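Local coordinates for protein giardin subunit alpha-1 (Giardia intestinalis, PDB 4EVF) that binds calcium and, in a calcium-dependent way, acidic phospholipids such as phosphatidylserine, and takes part in parasite attachment and in remodelling of the cytoskeleton, at residues Glu134-Cys137 with Leu138-Lys142; Gln160-Asp163 with Gln164-Gln168; Ala24-Ala27 with Ser28-Ala32; Glu245-Met248 with Arg249-Gly253. One frame throughout, in Å; residues are numbered along the deposited sequence.

Interaction 1: Glu134-Cys137 with Leu138-Lys142; sequences EDWC and LLMEK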
loop_
_atom_site.group_PDB
_atom_site.type_symbol
_atom_site.label_atom_id
_atom_site.label_comp_id
_atom_site.label_asym_id
_atom_site.label_seq_id
_atom_site.Cartn_x
_atom_site.Cartn_y
_atom_site.Cartn_z
ATOM N N GLU A 134 16.831 15.372 3.191
ATOM C CA GLU A 134 17.095 14.321 2.212
ATOM C C GLU A 134 16.049 14.337 1.103
ATOM O O GLU A 134 14.914 14.783 1.292
ATOM C CB GLU A 134 17.109 12.939 2.872
ATOM C CG GLU A 134 18.388 12.596 3.632
ATOM C CD GLU A 134 18.469 11.115 3.983
ATOM O OE1 GLU A 134 17.769 10.683 4.929
ATOM O OE2 GLU A 134 19.233 10.385 3.309
ATOM N N ASP A 135 16.427 13.831 -0.059
ATOM C CA ASP A 135 15.520 13.884 -1.198
ATOM C C ASP A 135 14.268 13.031 -1.013
ATOM O O ASP A 135 13.218 13.363 -1.551
ATOM C CB ASP A 135 16.250 13.529 -2.488
ATOM C CG ASP A 135 17.163 14.648 -2.959
ATOM O OD1 ASP A 135 17.863 14.461 -3.975
ATOM O OD2 ASP A 135 17.165 15.719 -2.319
ATOM N N TRP A 136 14.364 11.940 -0.250
ATOM C CA TRP A 136 13.173 11.126 -0.003
ATOM C C TRP A 136 12.109 11.901 0.781
ATOM O O TRP A 136 10.913 11.771 0.512
ATOM C CB TRP A 136 13.517 9.781 0.666
ATOM C CG TRP A 136 13.949 9.867 2.102
ATOM C CD1 TRP A 136 15.231 9.902 2.576
ATOM C CD2 TRP A 136 13.098 9.896 3.253
ATOM N NE1 TRP A 136 15.227 9.968 3.949
ATOM C CE2 TRP A 136 13.928 9.961 4.388
ATOM C CE3 TRP A 136 11.709 9.873 3.433
ATOM C CZ2 TRP A 136 13.418 10.017 5.681
ATOM C CZ3 TRP A 136 11.210 9.922 4.718
ATOM C CH2 TRP A 136 12.060 9.995 5.824
ATOM N N CYS A 137 12.546 12.721 1.734
ATOM C CA CYS A 137 11.623 13.560 2.499
ATOM C C CYS A 137 10.893 14.516 1.571
ATOM O O CYS A 137 9.677 14.674 1.667
ATOM C CB CYS A 137 12.368 14.381 3.549
ATOM S SG CYS A 137 13.672 13.479 4.415
ATOM N N LEU A 138 11.653 15.162 0.686
ATOM C CA LEU A 138 11.096 16.168 -0.214
ATOM C C LEU A 138 10.095 15.548 -1.192
ATOM O O LEU A 138 9.049 16.140 -1.484
ATOM C CB LEU A 138 12.220 16.877 -0.975
ATOM C CG LEU A 138 13.228 17.701 -0.163
ATOM C CD1 LEU A 138 14.306 18.258 -1.065
ATOM C CD2 LEU A 138 12.520 18.829 0.577
ATOM N N LEU A 139 10.416 14.365 -1.707
ATOM C CA LEU A 139 9.483 13.654 -2.581
ATOM C C LEU A 139 8.217 13.256 -1.840
ATOM O O LEU A 139 7.122 13.376 -2.390
ATOM C CB LEU A 139 10.132 12.434 -3.248
ATOM C CG LEU A 139 9.257 11.633 -4.228
ATOM C CD1 LEU A 139 8.714 12.479 -5.378
ATOM C CD2 LEU A 139 10.057 10.450 -4.782
ATOM N N MET A 140 8.349 12.782 -0.600
ATOM C CA MET A 140 7.162 12.365 0.154
ATOM C C MET A 140 6.240 13.540 0.466
ATOM O O MET A 140 5.011 13.411 0.417
ATOM C CB MET A 140 7.524 11.603 1.435
ATOM C CG MET A 140 7.928 10.155 1.157
ATOM S SD MET A 140 8.066 9.173 2.669
ATOM C CE MET A 140 8.856 7.686 2.031
ATOM N N GLU A 141 6.834 14.687 0.759
ATOM C CA GLU A 141 6.053 15.903 0.989
ATOM C C GLU A 141 5.211 16.252 -0.239
ATOM O O GLU A 141 4.017 16.535 -0.135
ATOM C CB GLU A 141 6.971 17.078 1.317
ATOM C CG GLU A 141 6.208 18.347 1.639
ATOM C CD GLU A 141 7.113 19.484 2.043
ATOM O OE1 GLU A 141 8.285 19.502 1.620
ATOM O OE2 GLU A 141 6.645 20.363 2.790
ATOM N N LYS A 142 5.844 16.233 -1.403
ATOM C CA LYS A 142 5.155 16.575 -2.645
ATOM C C LYS A 142 4.164 15.478 -3.051
ATOM O O LYS A 142 3.101 15.748 -3.599
ATOM C CB LYS A 142 6.181 16.809 -3.750
ATOM C CG LYS A 142 5.604 17.357 -5.041
ATOM C CD LYS A 142 6.326 18.626 -5.450
ATOM C CE LYS A 142 7.821 18.419 -5.433
ATOM N NZ LYS A 142 8.539 19.701 -5.660
#

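Interaction 2: Gln160-Asp163 with Gln164-Gln168; sequences QRLD and QAFDQ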
loop_
_atom_site.group_PDB
_atom_site.type_symbol
_atom_site.label_atom_id
_atom_site.label_comp_id
_atom_site.label_asym_id
_atom_site.label_seq_id
_atom_site.Cartn_x
_atom_site.Cartn_y
_atom_site.Cartn_z
ATOM N N GLN A 160 13.789 12.304 -22.502
ATOM C CA GLN A 160 15.096 12.942 -22.722
ATOM C C GLN A 160 15.443 13.967 -21.638
ATOM O O GLN A 160 16.543 13.936 -21.089
ATOM C CB GLN A 160 15.172 13.574 -24.122
ATOM C CG GLN A 160 16.381 14.496 -24.357
ATOM C CD GLN A 160 17.714 13.748 -24.499
ATOM O OE1 GLN A 160 17.899 12.650 -23.964
ATOM N NE2 GLN A 160 18.643 14.350 -25.231
ATOM N N ARG A 161 14.513 14.868 -21.321
ATOM C CA ARG A 161 14.715 15.808 -20.211
ATOM C C ARG A 161 14.961 15.062 -18.894
ATOM O O ARG A 161 15.777 15.482 -18.074
ATOM C CB ARG A 161 13.523 16.764 -20.041
ATOM C CG ARG A 161 13.237 17.666 -21.238
ATOM C CD ARG A 161 12.234 18.772 -20.872
ATOM N NE ARG A 161 11.010 18.747 -21.679
ATOM C CZ ARG A 161 10.921 19.197 -22.930
ATOM N NH1 ARG A 161 11.993 19.690 -23.544
ATOM N NH2 ARG A 161 9.758 19.149 -23.574
ATOM N N LEU A 162 14.240 13.962 -18.698
ATOM C CA LEU A 162 14.364 13.157 -17.483
ATOM C C LEU A 162 15.767 12.562 -17.425
ATOM O O LEU A 162 16.466 12.693 -16.422
ATOM C CB LEU A 162 13.313 12.038 -17.467
ATOM C CG LEU A 162 12.601 11.642 -16.161
ATOM C CD1 LEU A 162 12.454 10.119 -16.025
ATOM C CD2 LEU A 162 13.281 12.227 -14.928
ATOM N N ASP A 163 16.163 11.910 -18.513
ATOM C CA ASP A 163 17.511 11.349 -18.653
ATOM C C ASP A 163 18.605 12.382 -18.401
ATOM O O ASP A 163 19.605 12.090 -17.745
ATOM C CB ASP A 163 17.688 10.742 -20.049
ATOM C CG ASP A 163 19.118 10.287 -20.318
ATOM O OD1 ASP A 163 19.463 9.140 -19.960
ATOM O OD2 ASP A 163 19.891 11.073 -20.905
ATOM N N GLN A 164 18.424 13.586 -18.935
ATOM C CA GLN A 164 19.397 14.648 -18.736
ATOM C C GLN A 164 19.427 15.047 -17.264
ATOM O O GLN A 164 20.492 15.293 -16.703
ATOM C CB GLN A 164 19.090 15.851 -19.639
ATOM C CG GLN A 164 19.235 15.557 -21.130
ATOM C CD GLN A 164 18.740 16.697 -22.014
ATOM O OE1 GLN A 164 17.823 17.440 -21.642
ATOM N NE2 GLN A 164 19.341 16.836 -23.192
ATOM N N ALA A 165 18.259 15.084 -16.630
ATOM C CA ALA A 165 18.193 15.364 -15.197
ATOM C C ALA A 165 18.961 14.326 -14.369
ATOM O O ALA A 165 19.694 14.686 -13.444
ATOM C CB ALA A 165 16.749 15.451 -14.733
ATOM N N PHE A 166 18.789 13.043 -14.692
ATOM C CA PHE A 166 19.526 11.985 -13.998
ATOM C C PHE A 166 21.032 12.166 -14.213
ATOM O O PHE A 166 21.829 12.100 -13.268
ATOM C CB PHE A 166 19.105 10.594 -14.489
ATOM C CG PHE A 166 17.857 10.059 -13.834
ATOM C CD1 PHE A 166 16.704 9.835 -14.577
ATOM C CD2 PHE A 166 17.843 9.753 -12.481
ATOM C CE1 PHE A 166 15.556 9.333 -13.979
ATOM C CE2 PHE A 166 16.704 9.252 -11.881
ATOM C CZ PHE A 166 15.557 9.037 -12.631
ATOM N N ASP A 167 21.412 12.409 -15.463
ATOM C CA ASP A 167 22.824 12.499 -15.813
ATOM C C ASP A 167 23.525 13.699 -15.161
ATOM O O ASP A 167 24.708 13.632 -14.828
ATOM C CB ASP A 167 23.001 12.529 -17.328
ATOM C CG ASP A 167 24.410 12.155 -17.752
ATOM O OD1 ASP A 167 24.922 11.102 -17.288
ATOM O OD2 ASP A 167 25.009 12.924 -18.537
ATOM N N GLN A 168 22.791 14.786 -14.963
ATOM C CA GLN A 168 23.332 15.987 -14.339
ATOM C C GLN A 168 23.098 16.030 -12.831
ATOM O O GLN A 168 23.484 16.991 -12.178
ATOM C CB GLN A 168 22.716 17.230 -14.985
ATOM C CG GLN A 168 22.905 17.286 -16.489
ATOM C CD GLN A 168 21.965 18.265 -17.166
ATOM O OE1 GLN A 168 21.498 19.228 -16.551
ATOM N NE2 GLN A 168 21.674 18.017 -18.442
#

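Interaction 3: Ala24-Ala27 with Ser28-Ala32; sequences AFIA and SEYSA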
loop_
_atom_site.group_PDB
_atom_site.type_symbol
_atom_site.label_atom_id
_atom_site.label_comp_id
_atom_site.label_asym_id
_atom_site.label_seq_id
_atom_site.Cartn_x
_atom_site.Cartn_y
_atom_site.Cartn_z
ATOM N N ALA A 24 -11.055 -14.886 6.423
ATOM C CA ALA A 24 -10.229 -14.364 5.349
ATOM C C ALA A 24 -10.888 -14.612 4.001
ATOM O O ALA A 24 -10.882 -13.741 3.132
ATOM C CB ALA A 24 -8.813 -14.990 5.394
ATOM N N PHE A 25 -11.479 -15.789 3.828
ATOM C CA PHE A 25 -12.074 -16.112 2.537
ATOM C C PHE A 25 -13.263 -15.207 2.220
ATOM O O PHE A 25 -13.411 -14.727 1.088
ATOM C CB PHE A 25 -12.507 -17.577 2.447
ATOM C CG PHE A 25 -13.219 -17.896 1.161
ATOM C CD1 PHE A 25 -12.523 -17.929 -0.033
ATOM C CD2 PHE A 25 -14.589 -18.120 1.141
ATOM C CE1 PHE A 25 -13.174 -18.196 -1.225
ATOM C CE2 PHE A 25 -15.244 -18.392 -0.042
ATOM C CZ PHE A 25 -14.538 -18.428 -1.228
ATOM N N ILE A 26 -14.118 -15.000 3.216
ATOM C CA ILE A 26 -15.267 -14.115 3.052
ATOM C C ILE A 26 -14.795 -12.694 2.783
ATOM O O ILE A 26 -15.314 -12.013 1.903
ATOM C CB ILE A 26 -16.182 -14.122 4.288
ATOM C CG1 ILE A 26 -16.817 -15.507 4.469
ATOM C CG2 ILE A 26 -17.259 -13.063 4.142
ATOM C CD1 ILE A 26 -17.321 -15.775 5.868
ATOM N N ALA A 27 -13.799 -12.240 3.538
ATOM C CA ALA A 27 -13.286 -10.896 3.328
ATOM C C ALA A 27 -12.746 -10.753 1.908
ATOM O O ALA A 27 -12.882 -9.697 1.294
ATOM C CB ALA A 27 -12.218 -10.560 4.355
ATOM N N SER A 28 -12.154 -11.832 1.388
ATOM C CA SER A 28 -11.466 -11.807 0.096
ATOM C C SER A 28 -12.447 -11.691 -1.070
ATOM O O SER A 28 -12.078 -11.311 -2.179
ATOM C CB SER A 28 -10.637 -13.080 -0.075
ATOM O OG SER A 28 -11.436 -14.166 -0.520
ATOM N N GLU A 29 -13.701 -12.039 -0.803
ATOM C CA GLU A 29 -14.737 -12.070 -1.824
ATOM C C GLU A 29 -15.282 -10.685 -2.173
ATOM O O GLU A 29 -15.970 -10.524 -3.180
ATOM C CB GLU A 29 -15.892 -12.943 -1.332
ATOM C CG GLU A 29 -15.571 -14.411 -1.256
ATOM C CD GLU A 29 -15.452 -15.013 -2.631
ATOM O OE1 GLU A 29 -14.348 -14.960 -3.213
ATOM O OE2 GLU A 29 -16.474 -15.514 -3.144
ATOM N N TYR A 30 -14.973 -9.698 -1.336
ATOM C CA TYR A 30 -15.646 -8.403 -1.374
ATOM C C TYR A 30 -14.700 -7.224 -1.221
ATOM O O TYR A 30 -13.727 -7.275 -0.456
ATOM C CB TYR A 30 -16.690 -8.331 -0.261
ATOM C CG TYR A 30 -17.748 -9.399 -0.351
ATOM C CD1 TYR A 30 -18.752 -9.325 -1.309
ATOM C CD2 TYR A 30 -17.743 -10.489 0.512
ATOM C CE1 TYR A 30 -19.714 -10.301 -1.403
ATOM C CE2 TYR A 30 -18.704 -11.470 0.422
ATOM C CZ TYR A 30 -19.691 -11.364 -0.538
ATOM O OH TYR A 30 -20.661 -12.328 -0.637
ATOM N N SER A 31 -15.018 -6.148 -1.932
ATOM C CA SER A 31 -14.219 -4.928 -1.928
ATOM C C SER A 31 -14.311 -4.236 -0.579
ATOM O O SER A 31 -15.130 -4.606 0.256
ATOM C CB SER A 31 -14.750 -3.960 -2.972
ATOM O OG SER A 31 -15.994 -3.452 -2.525
ATOM N N ALA A 32 -13.489 -3.209 -0.384
ATOM C CA ALA A 32 -13.479 -2.485 0.880
ATOM C C ALA A 32 -14.851 -1.857 1.139
ATOM O O ALA A 32 -15.380 -1.954 2.242
ATOM C CB ALA A 32 -12.396 -1.431 0.875
#

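Interaction 4: Glu245-Met248 with Arg249-Gly253; sequences EKRM and RRITG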
loop_
_atom_site.group_PDB
_atom_site.type_symbol
_atom_site.label_atom_id
_atom_site.label_comp_id
_atom_site.label_asym_id
_atom_site.label_seq_id
_atom_site.Cartn_x
_atom_site.Cartn_y
_atom_site.Cartn_z
ATOM N N GLU A 245 5.474 -9.892 8.698
ATOM C CA GLU A 245 4.045 -9.892 9.011
ATOM C C GLU A 245 3.457 -8.485 9.090
ATOM O O GLU A 245 2.327 -8.252 8.650
ATOM C CB GLU A 245 3.768 -10.649 10.310
ATOM C CG GLU A 245 3.986 -12.150 10.190
ATOM C CD GLU A 245 3.275 -12.934 11.295
ATOM O OE1 GLU A 245 3.092 -12.384 12.406
ATOM O OE2 GLU A 245 2.894 -14.095 11.040
ATOM N N LYS A 246 4.217 -7.548 9.642
ATOM C CA LYS A 246 3.688 -6.194 9.831
ATOM C C LYS A 246 3.381 -5.496 8.501
ATOM O O LYS A 246 2.322 -4.888 8.361
ATOM C CB LYS A 246 4.607 -5.349 10.717
ATOM C CG LYS A 246 4.821 -5.948 12.100
ATOM C CD LYS A 246 4.878 -4.876 13.170
ATOM C CE LYS A 246 6.022 -3.910 12.931
ATOM N NZ LYS A 246 5.711 -2.537 13.448
ATOM N N ARG A 247 4.293 -5.611 7.535
ATOM C CA ARG A 247 4.054 -5.099 6.181
ATOM C C ARG A 247 2.888 -5.793 5.491
ATOM O O ARG A 247 2.087 -5.146 4.816
ATOM C CB ARG A 247 5.294 -5.256 5.301
ATOM C CG ARG A 247 5.017 -5.024 3.815
ATOM C CD ARG A 247 5.756 -3.790 3.302
ATOM N NE ARG A 247 7.150 -4.101 3.083
ATOM C CZ ARG A 247 8.123 -3.217 2.889
ATOM N NH1 ARG A 247 7.896 -1.905 2.894
ATOM N NH2 ARG A 247 9.344 -3.672 2.697
ATOM N N MET A 248 2.801 -7.108 5.624
ATOM C CA MET A 248 1.724 -7.815 4.951
ATOM C C MET A 248 0.381 -7.391 5.524
ATOM O O MET A 248 -0.603 -7.288 4.789
ATOM C CB MET A 248 1.914 -9.336 4.997
ATOM C CG MET A 248 2.944 -9.838 3.977
ATOM S SD MET A 248 2.706 -9.217 2.293
ATOM C CE MET A 248 1.290 -10.213 1.802
ATOM N N ARG A 249 0.356 -7.108 6.819
ATOM C CA ARG A 249 -0.881 -6.682 7.467
ATOM C C ARG A 249 -1.268 -5.268 7.030
ATOM O O ARG A 249 -2.441 -4.984 6.769
ATOM C CB ARG A 249 -0.760 -6.746 8.990
ATOM C CG ARG A 249 -1.990 -6.186 9.687
ATOM C CD ARG A 249 -1.623 -5.351 10.903
ATOM N NE ARG A 249 -2.714 -4.456 11.296
ATOM C CZ ARG A 249 -2.724 -3.739 12.413
ATOM N NH1 ARG A 249 -1.713 -3.826 13.261
ATOM N NH2 ARG A 249 -3.754 -2.948 12.691
ATOM N N ARG A 250 -0.278 -4.382 6.953
ATOM C CA ARG A 250 -0.541 -3.035 6.471
ATOM C C ARG A 250 -1.130 -3.067 5.066
ATOM O O ARG A 250 -2.258 -2.633 4.870
ATOM C CB ARG A 250 0.712 -2.156 6.534
ATOM C CG ARG A 250 1.139 -1.826 7.972
ATOM C CD ARG A 250 2.240 -0.770 7.992
ATOM N NE ARG A 250 3.447 -1.217 7.294
ATOM C CZ ARG A 250 4.520 -1.730 7.899
ATOM N NH1 ARG A 250 4.547 -1.857 9.218
ATOM N NH2 ARG A 250 5.575 -2.100 7.178
ATOM N N ILE A 251 -0.399 -3.608 4.098
ATOM C CA ILE A 251 -0.844 -3.507 2.708
ATOM C C ILE A 251 -2.048 -4.391 2.374
ATOM O O ILE A 251 -2.899 -4.011 1.561
ATOM C CB ILE A 251 0.311 -3.721 1.686
ATOM C CG1 ILE A 251 0.666 -5.198 1.523
ATOM C CG2 ILE A 251 1.555 -2.927 2.084
ATOM C CD1 ILE A 251 1.935 -5.398 0.691
ATOM N N THR A 252 -2.144 -5.558 3.006
ATOM C CA THR A 252 -3.307 -6.416 2.771
ATOM C C THR A 252 -4.569 -5.806 3.395
ATOM O O THR A 252 -5.618 -5.748 2.754
ATOM C CB THR A 252 -3.082 -7.849 3.277
ATOM O OG1 THR A 252 -1.802 -8.313 2.828
ATOM C CG2 THR A 252 -4.158 -8.782 2.748
ATOM N N GLY A 253 -4.447 -5.322 4.629
ATOM C CA GLY A 253 -5.562 -4.737 5.358
ATOM C C GLY A 253 -6.137 -3.479 4.723
ATOM O O GLY A 253 -7.349 -3.249 4.775
HETATM O O HOH W 1 7.243 -1.954 10.547
#

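Interaction 1: Glu134-Cys137 with Leu138-Lys142
W136 and M140, one helical turn apart, meet through a Met-aromatic contact in which the sulfur lies at the rim of the indole and not over it. M140 SD is 4.9 Å from the centroid of the six-membered ring, 83° off its normal, and touches W136 CE3 at 3.8 Å. The thioether gets there because M140 runs extended beyond CG, while the indole is brought alongside by a W136 chi1 of 71°, which sets CG between the backbone N and the carbonyl carbon. The same ring is held in two further ways. W136 NE1 donates to E134 OE1, 2.8 Å away and close to the ring plane, meeting the oxygen from above the carboxylate plane, and C137 SG covers the centre of one face at a height of 3.5 Å. E134, at the N-cap position, turns its side chain to the indole; its bond to NE1, with C137 SG over a face and M140 SD at the edge, helps to hold the ring's rotation. M140 N to W136 O and E141 N to C137 O, both 3.0 Å, are regular helical bonds; L138 N to E134 O is weak. Among its neighbours, helix 135-145 turns W136 and M140 onto T216 of helix 211-225 and F95 of helix 92-100, and C137 onto V130 of helix 122-130, while L138 and D135 pack on I175 of helix 171-180.

Interaction 2: Gln160-Asp163 with Gln164-Gln168
The F166 ring receives L162 at its CE1 corner, and the amides of Q160 and Q164 form a flat pair on another side of the same helix. At the phenyl ring, both methyls of L162 reach F166 CE1, L162 CD1 at 3.8 Å and CD2 at the same distance, while D163 CA lies near the ring plane at an edge. L162 O approaches F166 CD1 obliquely at 3.4 Å. The two side chains lie side by side and point the same way; F166 chi1 of -83° puts CG beside the backbone N and carries the ring to the leucine one turn earlier.

The amide planes of Q160 and Q164 are inclined to each other by 31°. Q160 NE2 and Q164 NE2 come within 3.3 Å, but both are donors; no hydrogen bond joins them, and this approach probably adds little stability. The packing comes instead from Q160 CG and CD against Q164 CD and NE2. Q160 reaches it by bending at chi2 (73°), whereas Q164 stays extended beyond CG and lays that atom 3.1 Å from Q160 O. This carbonyl is also the acceptor for Q164 N, in a 2.9 Å bond. F166 N to L162 O, likewise 2.9 Å, ties together the backbones that carry the leucine and the phenyl ring.

Helix 155-167 thus presents an apolar side to three neighbours: L162 and F166 share F193 of helix 183-196, F166 continues onto A204, I205 and I208 of helix 201-208, and A165 with L162 packs against L174 of helix 171-180.

Interaction 3: Ala24-Ala27 with Ser28-Ala32
The carboxylate of E29 lies stacked over one face of the F25 ring, toward its rim, their planes only 17° apart. E29 CG sits over that face, 4.3 Å from the F25 centroid and 17° off the normal, a CH-pi contact, with E29 CD 3.8 Å from F25 CZ. A bend at chi2 of E29 (-71°) folds the acid back over the ring. E29 CB lies on a face of Y30, so the glutamate stem is in contact with both aromatic rings. Y30 in turn directs an edge at I26 O, which its CD2 approaches to 3.2 Å.

S28 OG donates to F25 O at 2.6 Å, and S28 N to A24 O at 2.9 Å. E29 N bonds mainly to I26 O, from well above the carbonyl plane, and weakly to F25 O; Y30 N reaches A27 O weakly. The contact closes helix 20-28 of the predicted first annexin repeat, where I26 packs on helix 4-16 and S28 meets L291 of helix 284-292.

Chemically, i to i-3 bonds take over from i to i-4 here, and a serine hydroxyl is spent on a carbonyl. The helix dipole's negative end is probably somewhat unfavourable for the E29 carboxylate, though solvent exposure should weaken this.

Interaction 4: Glu245-Met248 with Arg249-Gly253
R250 lies back along the preceding turn of its own helix, over K246 and R247. Starting at its root, R250 CB is 3.7 Å from K246 O and CG closes on the same oxygen at 3.3 Å. CD and NE stay near that carbonyl, while a bend at chi3 (-61°) swings the guanidinium flat against the backbone, with R250 CZ 3.8 Å from R247 CA. One face has both R247 CA, 3.4 Å above the plane, and K246 O over it, each offset toward the rim. The two tips diverge: NH2 contacts R247 CB and forms a salt bridge with D97, whereas R250 NH1 passes K246 CB and donates to a water at 3.0 Å. K246 NZ bonds weakly to that water, which bridges two like charges and probably screens them. R247 NH1 also pairs with D97, so one carboxylate serves both arginines.

On the same helix, M248 O accepts from T252 N at 2.9 Å and from T252 OG1 at 2.5 Å; OG1 is also hydrogen-bonded to W292 NE1.

Helix 245-255, in the predicted fourth annexin repeat, is packed among others: M248 on L288 and W292 of helix 284-292, R247 and I251 on helix 227-240, and R249 on helix 62-70, where it salt-bridges D69.

Overall arrangement
Along the chain the order is interaction 3, 1, 2 and 4, one in each of the four predicted annexin repeats, and each is a local contact within a helix or at its end. None touches another. Interactions 1 and 2 lie on successive helices, 135-145 and 155-167, with centres 19 Å apart, and both pack on helix 171-180. Interactions 3 and 4 are 15 Å apart between centres and share helix 284-292, whose L291 meets S28 and T252, although they are far apart in sequence. Interactions 2 and 3 are the most distant pair, at 44 Å between centres, on opposite sides of the chain's centre. Together they sample the all-helical annexin fold from near its middle (interaction 4) to its periphery (interaction 2).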